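Prophage Pfl 6 Cro (Pseudomonas fluorescens, PDB 2PIJ) probably binds operator DNA through a helix-turn-helix motif, acting as a transcription factor of the prophage. Local coordinates at residues Leu23-Gln27 with Ser28-Gln32. Numbering follows the deposited sequence.
Sequences LGVNQ and SAISQ
The side-chain amide of Asn26 is the flat group that meets Ser28, and both donors of that serine reach Asn26 OD1 from one face of the amide. Ser28 OG stands well above the plane, 2.8 Å from Asn26 OD1. Ser28 N, 2.9 Å from Asn26 OD1, is tilted only 29° from that plane and points its N-H fairly straight at the oxygen. With Asn26 CG anti to the backbone N (chi1 -169°), the amide is carried toward the N-terminal end of helix 27-35, and the second torsion turns OD1 to Ser28. Asn26 is thus the N-cap residue, its OD1 gripped twice, with the bond from Ser28 N as the capping bond. Main-chain bonds then start the helix: Asn26 O accepts from Ala29 N at 2.9 Å, and Gln27 O takes Ser31 N at 3.3 Å, with a weak bond from Ile30 N. The apolar part of the contact is made by Val25 CG2, which touches Ile30 CD1 at 3.7 Å, the two side chains crossing at about a right angle, and Leu23 CD1 comes to 4.4 Å from the same methyl. Val25 also packs on Pro59 of the second subunit, and Gln27 leans back on helix 16-23. With Gly24 ending that helix as the C-prime residue of a Schellman motif, and Asn26 capping the next, residues Gly24-Asn26 form the turn of a helix-turn-helix, in which helix 27-35 is probably the DNA recognition helix, as in other Cro proteins.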
ATOM      1  N   LEU B  23      16.510  -3.933  -3.283  1.00 29.52           N
ATOM      2  CA  LEU B  23      15.795  -2.907  -2.530  1.00 30.20           C
ATOM      3  C   LEU B  23      16.703  -1.955  -1.716  1.00 32.17           C
ATOM      4  O   LEU B  23      16.238  -0.873  -1.295  1.00 33.95           O
ATOM      5  CB  LEU B  23      14.765  -3.554  -1.620  1.00 27.15           C
ATOM      6  CG  LEU B  23      13.597  -4.255  -2.321  1.00 24.04           C
ATOM      7  CD1 LEU B  23      12.862  -5.004  -1.177  1.00 27.39           C
ATOM      8  CD2 LEU B  23      12.673  -3.315  -3.202  1.00 24.12           C
ATOM      9  N   GLY B  24      17.977  -2.344  -1.543  1.00 33.29           N
ATOM     10  CA  GLY B  24      18.934  -1.636  -0.689  1.00 38.32           C
ATOM     11  C   GLY B  24      18.497  -1.739   0.764  1.00 39.49           C
ATOM     12  O   GLY B  24      18.587  -0.747   1.521  1.00 44.14           O
ATOM     13  N   VAL B  25      17.962  -2.898   1.147  1.00 36.22           N
ATOM     14  CA  VAL B  25      17.639  -3.172   2.553  1.00 37.73           C
ATOM     15  C   VAL B  25      18.449  -4.305   3.231  1.00 36.78           C
ATOM     16  O   VAL B  25      19.098  -5.157   2.567  1.00 34.87           O
ATOM     17  CB  VAL B  25      16.139  -3.453   2.819  1.00 36.58           C
ATOM     18  CG1 VAL B  25      15.265  -2.353   2.238  1.00 38.30           C
ATOM     19  CG2 VAL B  25      15.708  -4.825   2.307  1.00 34.11           C
ATOM     20  N   ASN B  26      18.362  -4.311   4.560  1.00 36.44           N
ATOM     21  CA  ASN B  26      18.943  -5.341   5.413  1.00 34.22           C
ATOM     22  C   ASN B  26      18.210  -6.612   5.106  1.00 33.45           C
ATOM     23  O   ASN B  26      16.990  -6.661   5.178  1.00 35.14           O
ATOM     24  CB  ASN B  26      18.750  -5.026   6.890  1.00 33.18           C
ATOM     25  CG  ASN B  26      19.576  -5.939   7.821  1.00 32.13           C
ATOM     26  OD1 ASN B  26      19.650  -7.157   7.631  1.00 31.88           O
ATOM     27  ND2 ASN B  26      20.219  -5.321   8.830  1.00 29.39           N
ATOM     28  N   GLN B  27      18.960  -7.634   4.732  1.00 34.91           N
ATOM     29  CA  GLN B  27      18.391  -8.936   4.520  1.00 35.45           C
ATOM     30  C   GLN B  27      17.414  -9.412   5.573  1.00 35.23           C
ATOM     31  O   GLN B  27      16.422 -10.092   5.246  1.00 34.90           O
ATOM     32  CB  GLN B  27      19.472  -9.983   4.287  1.00 37.21           C
ATOM     33  CG  GLN B  27      19.049 -10.870   3.198  1.00 41.91           C
ATOM     34  CD  GLN B  27      19.874 -12.111   3.024  1.00 47.91           C
ATOM     35  OE1 GLN B  27      21.112 -12.058   3.022  1.00 47.68           O
ATOM     36  NE2 GLN B  27      19.185 -13.251   2.825  1.00 45.87           N
ATOM     37  N   SER B  28      17.728  -9.114   6.842  1.00 32.83           N
ATOM     38  CA  SER B  28      16.891  -9.563   7.969  1.00 33.98           C
ATOM     39  C   SER B  28      15.561  -8.789   8.040  1.00 33.79           C
ATOM     40  O   SER B  28      14.626  -9.255   8.679  1.00 34.08           O
ATOM     41  CB  SER B  28      17.638  -9.484   9.289  1.00 35.76           C
ATOM     42  OG  SER B  28      18.017  -8.181   9.631  1.00 35.11           O
ATOM     43  N   ALA B  29      15.467  -7.634   7.384  1.00 33.11           N
ATOM     44  CA  ALA B  29      14.141  -6.976   7.230  1.00 35.25           C
ATOM     45  C   ALA B  29      13.200  -7.854   6.378  1.00 36.58           C
ATOM     46  O   ALA B  29      12.010  -7.991   6.671  1.00 38.07           O
ATOM     47  CB  ALA B  29      14.277  -5.587   6.597  1.00 37.72           C
ATOM     48  N   ILE B  30      13.743  -8.479   5.337  1.00 36.83           N
ATOM     49  CA  ILE B  30      12.984  -9.423   4.463  1.00 37.97           C
ATOM     50  C   ILE B  30      12.487 -10.614   5.226  1.00 38.60           C
ATOM     51  O   ILE B  30      11.301 -10.959   5.120  1.00 37.37           O
ATOM     52  CB  ILE B  30      13.847 -10.001   3.330  1.00 37.91           C
ATOM     53  CG1 ILE B  30      14.716  -8.884   2.720  1.00 38.90           C
ATOM     54  CG2 ILE B  30      12.969 -10.767   2.275  1.00 40.43           C
ATOM     55  CD1 ILE B  30      14.014  -8.110   1.749  1.00 36.46           C
ATOM     56  N   SER B  31      13.415 -11.226   5.977  1.00 38.13           N
ATOM     57  CA  SER B  31      13.095 -12.301   6.870  1.00 41.99           C
ATOM     58  C   SER B  31      11.954 -11.905   7.799  1.00 43.85           C
ATOM     59  O   SER B  31      10.953 -12.626   7.888  1.00 46.98           O
ATOM     60  CB  SER B  31      14.315 -12.697   7.687  1.00 42.16           C
ATOM     61  OG  SER B  31      15.150 -13.532   6.937  1.00 45.44           O
ATOM     62  N   GLN B  32      12.092 -10.756   8.463  1.00 37.84           N
ATOM     63  CA  GLN B  32      11.045 -10.266   9.359  1.00 41.66           C
ATOM     64  C   GLN B  32       9.664 -10.100   8.664  1.00 40.92           C
ATOM     65  O   GLN B  32       8.623 -10.411   9.260  1.00 44.28           O
ATOM     66  CB  GLN B  32      11.491  -8.980  10.061  1.00 43.49           C
ATOM     67  CG  GLN B  32      10.601  -8.541  11.233  1.00 50.86           C
ATOM     68  CD  GLN B  32       9.240  -7.960  10.773  1.00 54.73           C
ATOM     69  OE1 GLN B  32       9.151  -7.364   9.693  1.00 53.36           O
ATOM     70  NE2 GLN B  32       8.187  -8.131  11.596  1.00 56.95           N
TER